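Local coordinates for extracellular solute-binding protein family 5 (Brucella melitensis, PDB 4ONY), which probably binds peptides or related solutes in the periplasm and hands them to an ABC transporter for import, at residues Y256-N259 against E260-F264; P290-Q294 against G295-K299; R67-A70 against R71-N75; E338-N341 against S342-A346. All blocks are in the same frame, centred on the assembly; numbering follows the deposited sequence.

Contact 1: Y256-N259 against E260-F264. With P4G (1-ethoxy-2-(2-ethoxyethoxy)ethane), chain D.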
# COMPACT_ATOMS: atom_id res chain seq x y z
N TYR A 256 -12.85 -17.58 -7.86
CA TYR A 256 -12.81 -17.44 -6.44
C TYR A 256 -12.60 -18.81 -5.79
O TYR A 256 -13.25 -19.77 -6.17
CB TYR A 256 -14.10 -16.76 -5.97
CG TYR A 256 -14.13 -15.25 -6.20
CD1 TYR A 256 -14.37 -14.72 -7.46
CD2 TYR A 256 -13.87 -14.37 -5.18
CE1 TYR A 256 -14.40 -13.34 -7.66
CE2 TYR A 256 -13.91 -13.02 -5.37
CZ TYR A 256 -14.18 -12.51 -6.62
OH TYR A 256 -14.22 -11.15 -6.82
N TYR A 257 -11.67 -18.87 -4.82
CA TYR A 257 -11.29 -20.10 -4.15
C TYR A 257 -11.44 -19.95 -2.63
O TYR A 257 -11.35 -18.85 -2.11
CB TYR A 257 -9.84 -20.48 -4.50
CG TYR A 257 -9.69 -20.88 -5.93
CD1 TYR A 257 -9.59 -19.91 -6.93
CD2 TYR A 257 -9.79 -22.22 -6.30
CE1 TYR A 257 -9.54 -20.29 -8.27
CE2 TYR A 257 -9.74 -22.60 -7.63
CZ TYR A 257 -9.64 -21.62 -8.62
OH TYR A 257 -9.60 -22.04 -9.97
N ARG A 258 -11.67 -21.05 -1.93
CA ARG A 258 -11.91 -20.97 -0.50
C ARG A 258 -10.63 -20.79 0.29
O ARG A 258 -10.70 -20.41 1.41
CB ARG A 258 -12.63 -22.18 0.02
CG ARG A 258 -11.78 -23.45 0.06
CD ARG A 258 -12.70 -24.62 0.24
NE ARG A 258 -11.99 -25.85 0.55
CZ ARG A 258 -11.77 -26.86 -0.28
NH1 ARG A 258 -12.20 -26.80 -1.53
NH2 ARG A 258 -11.10 -27.94 0.16
N ASN A 259 -9.47 -21.15 -0.28
CA ASN A 259 -8.19 -21.00 0.42
C ASN A 259 -7.06 -21.05 -0.61
O ASN A 259 -7.28 -21.35 -1.79
CB ASN A 259 -7.96 -22.10 1.53
CG ASN A 259 -7.95 -23.52 0.97
OD1 ASN A 259 -7.43 -23.76 -0.12
ND2 ASN A 259 -8.51 -24.47 1.72
N GLU A 260 -5.85 -20.76 -0.16
CA GLU A 260 -4.71 -20.69 -1.06
C GLU A 260 -4.27 -22.03 -1.64
O GLU A 260 -3.73 -22.05 -2.75
CB GLU A 260 -3.53 -20.08 -0.31
CG GLU A 260 -3.69 -18.59 -0.12
CD GLU A 260 -2.42 -17.97 0.47
OE1 GLU A 260 -1.37 -18.68 0.47
OE2 GLU A 260 -2.50 -16.82 0.99
N THR A 261 -4.46 -23.12 -0.89
CA THR A 261 -4.05 -24.43 -1.35
C THR A 261 -4.89 -24.86 -2.57
O THR A 261 -4.35 -25.36 -3.56
CB THR A 261 -4.17 -25.47 -0.22
OG1 THR A 261 -3.17 -25.21 0.74
CG2 THR A 261 -3.95 -26.86 -0.71
N SER A 262 -6.21 -24.65 -2.46
CA SER A 262 -7.15 -24.92 -3.54
C SER A 262 -6.78 -24.10 -4.79
O SER A 262 -6.78 -24.60 -5.90
CB SER A 262 -8.57 -24.53 -3.06
OG SER A 262 -9.52 -24.79 -4.09
N LEU A 263 -6.44 -22.84 -4.56
CA LEU A 263 -6.05 -21.92 -5.61
C LEU A 263 -4.75 -22.42 -6.29
O LEU A 263 -4.70 -22.58 -7.52
CB LEU A 263 -5.88 -20.52 -5.02
CG LEU A 263 -5.98 -19.33 -5.99
CD1 LEU A 263 -6.30 -18.07 -5.21
CD2 LEU A 263 -4.68 -19.13 -6.76
N PHE A 264 -3.74 -22.73 -5.47
CA PHE A 264 -2.46 -23.23 -5.94
C PHE A 264 -2.62 -24.52 -6.77
O PHE A 264 -2.06 -24.63 -7.85
CB PHE A 264 -1.51 -23.43 -4.75
CG PHE A 264 -0.09 -23.81 -5.11
CD1 PHE A 264 0.71 -22.93 -5.83
CD2 PHE A 264 0.45 -25.02 -4.68
CE1 PHE A 264 2.02 -23.27 -6.13
CE2 PHE A 264 1.77 -25.36 -5.00
CZ PHE A 264 2.56 -24.47 -5.71
C8 P4G D . -17.83 -24.06 -14.02
C7 P4G D . -18.59 -23.39 -12.88
O4 P4G D . -18.07 -23.53 -11.52
C6 P4G D . -16.66 -23.60 -11.23
C5 P4G D . -16.20 -22.43 -10.34
O3 P4G D . -14.77 -22.50 -10.13
C4 P4G D . -14.30 -21.76 -9.03
C3 P4G D . -13.19 -22.57 -8.38
O2 P4G D . -13.67 -23.29 -7.24
C2 P4G D . -12.78 -24.34 -6.82
C1 P4G D . -13.17 -25.76 -7.21
O HOH W 1 -11.96 -23.30 -3.55

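Contact 2: P290-Q294 against G295-K299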
# COMPACT_ATOMS: atom_id res chain seq x y z
N PRO A 290 6.39 -30.97 -12.45
CA PRO A 290 7.03 -31.17 -13.75
C PRO A 290 7.00 -29.98 -14.67
O PRO A 290 8.01 -29.70 -15.32
CB PRO A 290 6.23 -32.32 -14.36
CG PRO A 290 5.81 -33.14 -13.19
CD PRO A 290 5.53 -32.12 -12.09
N ALA A 291 5.88 -29.27 -14.72
CA ALA A 291 5.75 -28.12 -15.60
C ALA A 291 6.87 -27.10 -15.35
O ALA A 291 7.40 -26.51 -16.32
CB ALA A 291 4.38 -27.47 -15.45
N VAL A 292 7.25 -26.93 -14.07
CA VAL A 292 8.31 -25.95 -13.74
C VAL A 292 9.61 -26.49 -14.30
O VAL A 292 10.38 -25.74 -14.92
CB VAL A 292 8.49 -25.72 -12.22
CG1 VAL A 292 9.65 -24.77 -11.95
CG2 VAL A 292 7.22 -25.20 -11.61
N GLU A 293 9.86 -27.79 -14.09
CA GLU A 293 11.08 -28.42 -14.55
C GLU A 293 11.13 -28.45 -16.10
O GLU A 293 12.19 -28.41 -16.68
CB GLU A 293 11.18 -29.88 -14.02
CG GLU A 293 11.29 -29.99 -12.50
CD GLU A 293 12.41 -29.10 -12.03
OE1 GLU A 293 13.58 -29.32 -12.41
OE2 GLU A 293 12.10 -28.11 -11.34
N GLN A 294 9.99 -28.54 -16.75
CA GLN A 294 9.96 -28.51 -18.22
C GLN A 294 10.02 -27.11 -18.76
O GLN A 294 10.02 -26.94 -19.95
CB GLN A 294 8.69 -29.18 -18.72
CG GLN A 294 8.63 -30.68 -18.48
CD GLN A 294 7.26 -31.24 -18.76
OE1 GLN A 294 6.31 -30.87 -18.08
NE2 GLN A 294 7.14 -32.09 -19.77
N GLY A 295 9.98 -26.10 -17.91
CA GLY A 295 9.93 -24.72 -18.39
C GLY A 295 8.59 -24.24 -18.91
O GLY A 295 8.49 -23.11 -19.41
N LYS A 296 7.53 -25.02 -18.71
CA LYS A 296 6.20 -24.59 -19.07
C LYS A 296 5.62 -23.57 -18.08
O LYS A 296 4.77 -22.74 -18.45
CB LYS A 296 5.27 -25.80 -19.17
CG LYS A 296 5.61 -26.69 -20.34
CD LYS A 296 4.72 -27.93 -20.29
CE LYS A 296 4.82 -28.73 -21.58
NZ LYS A 296 4.42 -30.11 -21.25
N VAL A 297 5.99 -23.71 -16.81
CA VAL A 297 5.74 -22.72 -15.76
C VAL A 297 7.07 -22.06 -15.45
O VAL A 297 8.08 -22.74 -15.21
CB VAL A 297 5.10 -23.35 -14.50
CG1 VAL A 297 5.16 -22.41 -13.30
CG2 VAL A 297 3.66 -23.73 -14.77
N ILE A 298 7.07 -20.73 -15.47
CA ILE A 298 8.21 -19.92 -15.17
C ILE A 298 7.98 -19.23 -13.85
O ILE A 298 6.97 -18.58 -13.65
CB ILE A 298 8.44 -18.90 -16.30
CG1 ILE A 298 8.67 -19.69 -17.59
CG2 ILE A 298 9.69 -18.06 -16.03
CD1 ILE A 298 8.74 -18.82 -18.84
N LYS A 299 8.96 -19.34 -12.95
CA LYS A 299 8.97 -18.56 -11.71
C LYS A 299 9.60 -17.19 -11.95
O LYS A 299 10.83 -17.07 -11.95
CB LYS A 299 9.73 -19.33 -10.62
CG LYS A 299 9.09 -20.67 -10.30
CD LYS A 299 9.87 -21.42 -9.24
CE LYS A 299 9.54 -20.84 -7.88
NZ LYS A 299 10.61 -21.15 -6.94
O HOH W 2 10.53 -23.05 -15.32

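Contact 3: R67-A70 against R71-N75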
# COMPACT_ATOMS: atom_id res chain seq x y z
N ARG A 67 -18.04 -5.51 1.25
CA ARG A 67 -17.00 -6.49 1.50
C ARG A 67 -17.12 -7.75 0.61
O ARG A 67 -16.26 -8.63 0.65
CB ARG A 67 -16.94 -6.83 2.99
CG ARG A 67 -16.27 -5.73 3.84
CD ARG A 67 -16.25 -6.05 5.33
NE ARG A 67 -17.63 -6.19 5.81
CZ ARG A 67 -18.28 -7.33 6.07
NH1 ARG A 67 -17.70 -8.54 5.95
NH2 ARG A 67 -19.55 -7.25 6.47
N THR A 68 -18.16 -7.80 -0.23
CA THR A 68 -18.36 -8.92 -1.08
C THR A 68 -18.68 -8.43 -2.49
O THR A 68 -19.56 -8.96 -3.18
CB THR A 68 -19.46 -9.83 -0.53
OG1 THR A 68 -20.66 -9.07 -0.33
CG2 THR A 68 -19.04 -10.46 0.79
N THR A 69 -17.95 -7.41 -2.92
CA THR A 69 -18.05 -6.89 -4.27
C THR A 69 -17.00 -7.51 -5.19
O THR A 69 -15.88 -7.71 -4.78
CB THR A 69 -17.94 -5.36 -4.25
OG1 THR A 69 -19.07 -4.82 -3.54
CG2 THR A 69 -17.92 -4.82 -5.62
N ALA A 70 -17.38 -7.83 -6.41
CA ALA A 70 -16.48 -8.47 -7.33
C ALA A 70 -15.24 -7.63 -7.59
O ALA A 70 -15.32 -6.41 -7.61
CB ALA A 70 -17.14 -8.72 -8.66
N ARG A 71 -14.12 -8.31 -7.77
CA ARG A 71 -12.87 -7.70 -8.15
C ARG A 71 -12.96 -7.26 -9.61
O ARG A 71 -13.68 -7.84 -10.42
CB ARG A 71 -11.71 -8.73 -8.03
CG ARG A 71 -11.42 -9.22 -6.61
CD ARG A 71 -10.71 -8.18 -5.77
NE ARG A 71 -9.45 -7.85 -6.44
CZ ARG A 71 -8.30 -8.53 -6.33
NH1 ARG A 71 -8.20 -9.56 -5.50
NH2 ARG A 71 -7.24 -8.13 -7.03
N GLY A 72 -12.17 -6.25 -9.93
CA GLY A 72 -11.91 -5.85 -11.31
C GLY A 72 -12.74 -4.65 -11.78
O GLY A 72 -12.46 -4.09 -12.84
N LEU A 73 -13.72 -4.21 -11.01
CA LEU A 73 -14.62 -3.17 -11.47
C LEU A 73 -13.98 -1.79 -11.36
O LEU A 73 -14.07 -0.98 -12.29
CB LEU A 73 -15.94 -3.21 -10.70
CG LEU A 73 -16.74 -4.50 -10.87
CD1 LEU A 73 -17.80 -4.60 -9.78
CD2 LEU A 73 -17.41 -4.52 -12.24
N TYR A 74 -13.38 -1.53 -10.21
CA TYR A 74 -12.86 -0.23 -9.86
C TYR A 74 -11.86 -0.39 -8.69
O TYR A 74 -12.06 -1.20 -7.80
CB TYR A 74 -14.00 0.70 -9.42
CG TYR A 74 -13.51 2.08 -9.05
CD1 TYR A 74 -13.18 2.99 -10.04
CD2 TYR A 74 -13.34 2.45 -7.73
CE1 TYR A 74 -12.74 4.27 -9.72
CE2 TYR A 74 -12.87 3.71 -7.39
CZ TYR A 74 -12.56 4.61 -8.40
OH TYR A 74 -12.11 5.85 -8.11
N ASN A 75 -10.78 0.35 -8.72
CA ASN A 75 -9.78 0.33 -7.63
C ASN A 75 -9.20 -1.04 -7.30
O ASN A 75 -9.08 -1.43 -6.15
CB ASN A 75 -10.40 0.91 -6.34
CG ASN A 75 -9.34 1.20 -5.29
OD1 ASN A 75 -8.17 1.36 -5.62
ND2 ASN A 75 -9.74 1.24 -4.02
O HOH W 3 -14.07 -4.07 -8.10

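Contact 4: E338-N341 against S342-A346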
# COMPACT_ATOMS: atom_id res chain seq x y z
N GLU A 338 18.91 -13.16 11.64
CA GLU A 338 19.67 -14.08 10.80
C GLU A 338 19.38 -15.53 11.18
O GLU A 338 19.21 -16.39 10.31
CB GLU A 338 21.17 -13.77 10.81
CG GLU A 338 21.56 -12.50 10.06
CD GLU A 338 21.02 -11.23 10.68
OE1 GLU A 338 21.09 -11.09 11.92
OE2 GLU A 338 20.50 -10.34 9.92
N TRP A 339 19.24 -15.79 12.47
CA TRP A 339 18.79 -17.11 12.88
C TRP A 339 17.40 -17.44 12.31
O TRP A 339 17.17 -18.54 11.78
CB TRP A 339 18.76 -17.26 14.41
CG TRP A 339 18.40 -18.68 14.82
CD1 TRP A 339 19.28 -19.72 15.01
CD2 TRP A 339 17.08 -19.22 15.03
NE1 TRP A 339 18.59 -20.88 15.32
CE2 TRP A 339 17.24 -20.60 15.35
CE3 TRP A 339 15.79 -18.69 14.96
CZ2 TRP A 339 16.14 -21.46 15.58
CZ3 TRP A 339 14.68 -19.54 15.20
CH2 TRP A 339 14.88 -20.91 15.51
N ALA A 340 16.46 -16.50 12.45
CA ALA A 340 15.09 -16.74 12.04
C ALA A 340 15.01 -16.97 10.53
O ALA A 340 14.29 -17.87 10.04
CB ALA A 340 14.21 -15.58 12.46
N ASN A 341 15.76 -16.17 9.79
CA ASN A 341 15.66 -16.27 8.35
C ASN A 341 16.13 -17.67 7.94
O ASN A 341 15.49 -18.39 7.14
CB ASN A 341 16.51 -15.18 7.68
CG ASN A 341 16.09 -14.88 6.23
OD1 ASN A 341 15.00 -15.24 5.80
ND2 ASN A 341 16.98 -14.26 5.48
N SER A 342 17.26 -18.05 8.49
CA SER A 342 17.91 -19.28 8.11
C SER A 342 17.08 -20.50 8.50
O SER A 342 16.91 -21.42 7.70
CB SER A 342 19.29 -19.34 8.76
OG SER A 342 19.89 -20.55 8.37
N ASN A 343 16.54 -20.49 9.72
CA ASN A 343 15.88 -21.66 10.31
C ASN A 343 14.40 -21.76 10.11
O ASN A 343 13.89 -22.85 10.16
CB ASN A 343 16.16 -21.73 11.82
CG ASN A 343 17.60 -22.03 12.09
OD1 ASN A 343 17.99 -23.20 12.09
ND2 ASN A 343 18.43 -21.00 12.26
N LEU A 344 13.71 -20.64 9.92
CA LEU A 344 12.26 -20.63 9.77
C LEU A 344 11.79 -20.30 8.34
O LEU A 344 10.72 -20.75 7.94
CB LEU A 344 11.65 -19.58 10.71
CG LEU A 344 12.04 -19.60 12.21
CD1 LEU A 344 11.25 -18.54 12.97
CD2 LEU A 344 11.80 -20.97 12.82
N PHE A 345 12.57 -19.52 7.60
CA PHE A 345 12.11 -18.88 6.36
C PHE A 345 12.99 -19.19 5.13
O PHE A 345 12.90 -18.50 4.12
CB PHE A 345 12.02 -17.35 6.57
CG PHE A 345 11.14 -16.97 7.73
CD1 PHE A 345 9.87 -17.52 7.88
CD2 PHE A 345 11.59 -16.05 8.68
CE1 PHE A 345 9.06 -17.18 8.95
CE2 PHE A 345 10.77 -15.68 9.74
CZ PHE A 345 9.51 -16.24 9.88
N ALA A 346 13.81 -20.22 5.23
CA ALA A 346 14.62 -20.73 4.12
C ALA A 346 15.47 -19.61 3.49
O ALA A 346 15.73 -19.63 2.29
CB ALA A 346 13.74 -21.41 3.06

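Contact 1: Y256-N259 against E260-F264
Two hydrogen bonds tie Asn259 to the first turn of helix 260-268. As N-cap residue it receives Ser262 N on OD1 at 2.8 Å, almost straight at the hydrogen (172°), with the donor nearly along the C=O axis. The side chain reaches there because CG stands between the backbone N and the carbonyl carbon (chi1 61°), which folds the amide back over the helix start. The second bond is backbone: Leu263 N to Asn259 O, 3.3 Å. The other amide atom, ND2, bonds a glycerol.

Packing centres on the Tyr257 ring. Leu263 CA sits over one face, 4.0 Å from the ring centroid and 23° off the normal, a CH-pi contact, while Leu263 CG packs on CD1 at 3.8 Å. P4G covers the opposite face, its C3 lying 3.5 Å from Tyr257 CE2. Ser262 OG meets the ring edge in plane, 3.4 Å from CD2.

One water bridges Arg258 N (2.8 Å) and Ser262 OG. Tyr257 OH bonds Ser266 OG.

Capping thus satisfies an N-H of the first helical turn, and the Tyr257 ring lies between Leu263 on one face and P4G on the other, so the helix start forms the back of this ligand site.

Contact 2: P290-Q294 against G295-K299
The Gln294 carboxamide is the flat side-chain group that takes part, and the Lys296 ammonium stands off it obliquely, NZ being 3.7 Å from NE2 and 3.8 Å from OE1. The two extended chains run side by side in the same direction, and this approach is proximity rather than a bond. The other flat groups are peptide carbonyls, met from above their planes. Val297 N reaches Ala291 O at 3.2 Å and Gly295 N reaches Val292 O at 3.0 Å, both donors nearly 70° out of their carbonyl planes. Neither donor therefore uses a lone pair, as the chain turns sharply over the helix end.

Lys296 N adds a weak bond to Ala291 O. With Gly295 at positive phi (77°), this bond and that of Gly295 N form a Schellman motif ending helix 290-293. A water donates to both Val292 O, at 2.7 Å, and Val297 O.

The apolar part straddles the turn. Val297 splits its branches, CG2 against Ala291 CB and CG1 against Val292 CG2, each pair 3.9 Å apart. Placing CG1 anti to the backbone N (chi1 165°) turns one methyl to each helix residue. A CA-H...O contact from Val292 CA to Val297 O, 3.5 Å, lies beside the water bridge.

Beyond the turn the chain enters strand 297-302, an outermost strand of a three-stranded antiparallel sheet. Its neighbour, strand 566-571, brings Trp571 against Ala291, Lys296 and Val297, while Lys299 makes a cation-pi contact with Trp283 of helix 280-285.

Contact 3: R67-A70 against R71-N75
Leu73 folds back toward Ala70 and Thr69, and its CD1 carries the close side of this turn. That methyl lies 3.8 Å from Ala70 O, with Ala70 CB and Thr69 CG2 a little farther off, so one branch meets a carbonyl and two methyl groups. Thr69 and Leu73 cross at about a right angle, CG2 of the threonine 4.2 Å from CD1 of the leucine. The threonine methyl can face the leucine because CG2 is anti to the backbone N, while OG1 turns elsewhere and bonds Ser65 O.

No direct hydrogen bond joins the two halves. Ala70 O and Leu73 N are instead connected by a water, which donates to the carbonyl at 2.7 Å and accepts from the amide at 2.9 Å. It spans a gap of 4.4 Å between Ala70 O and Leu73 N.

Against 67-70 itself Arg71 gives little: its side chain sets off away from that segment, with only CB beside the Ala70 carbonyl carbon. The chain, bent at chi2 and chi3, takes its guanidinium to salt bridges with Asp76 (through NE) and Glu78 (through NH2), and Arg71 N bonds Tyr256 OH.

Arg71 (psi 154°) and Gly72 (phi 100°) occupy the corners of what resembles a type II beta turn, opened and bridged by water, with glycine at the positive-phi corner. The turn belongs to the long loop between strands 46-52 and 88-90, and lies against the mixed four-stranded sheet, where Ala70 touches Ile227 and Leu73 touches Tyr229.

Contact 4: E338-N341 against S342-A346
Asn343 lies across one face of the Trp339 indole, one helical turn on. The amide and ring planes are only 20° apart, a stack in which ND2 stands 3.0 Å above the ring plane, displaced toward its rim. Farther along the indole, Asn343 CB is 3.8 Å from the centroid of the six-membered ring, 14° off the normal, a CH-pi contact. Leu344 approaches the same indole obliquely, with CG 4.0 Å from CZ3. Its CD1 also touches Ala340 CB.

What fixes the amide is the Trp339 carbonyl. Asn343 ND2 donates to Trp339 O at 2.8 Å, its N-H pointing nearly straight at the oxygen, which lies close to the amide plane, and Asn343 N donates to the same oxygen at 2.9 Å. The indole comes under the amide because Trp339 CG is anti to the backbone N (chi1 -175°). Near the helix end Ala340 O takes Leu344 N at 2.8 Å and, weakly, Phe345 N, which also bonds Asn341 O at 3.2 Å.

Farther out, Trp339 packs on Ala451 and Arg454 of helix 443-458, and Ala340 and Leu344 meet Ile448 and Lys447 there. Asn341 OD1 accepts from Tyr349 N beyond the helix, and the Phe345 ring meets Tyr349 edge-to-face.

Chemically, Trp339 NE1 and Asn343 ND2 are both donors and do not bond each other despite their closeness; the shared carbonyl, gripped twice, would hold the amide's rotation, consistent with its near-parallel stack on the indole.

In the fold
Along the chain the order is contact 3, 1, 2, 4. Contacts 1 and 3 touch, their centres 18 Å apart: Tyr256 OH lies 3.0 Å from Arg71 N, a probable hydrogen bond linking the end of strand 251-257 to the 67-75 loop. Both border the mixed four-stranded sheet, and contact 1 also meets P4G there. Contact 2, with its centre 20 Å from that of contact 1 and on the same side of the chain's centre, belongs to a separate three-stranded antiparallel sheet. Contact 4 lies apart, on helix 337-344 against helix 443-458, about 24 Å from contact 3 between nearest atoms. Contacts 1 and 3 thus adjoin the part of this solute-binding fold where P4G binds, and contact 4 touches none of the others.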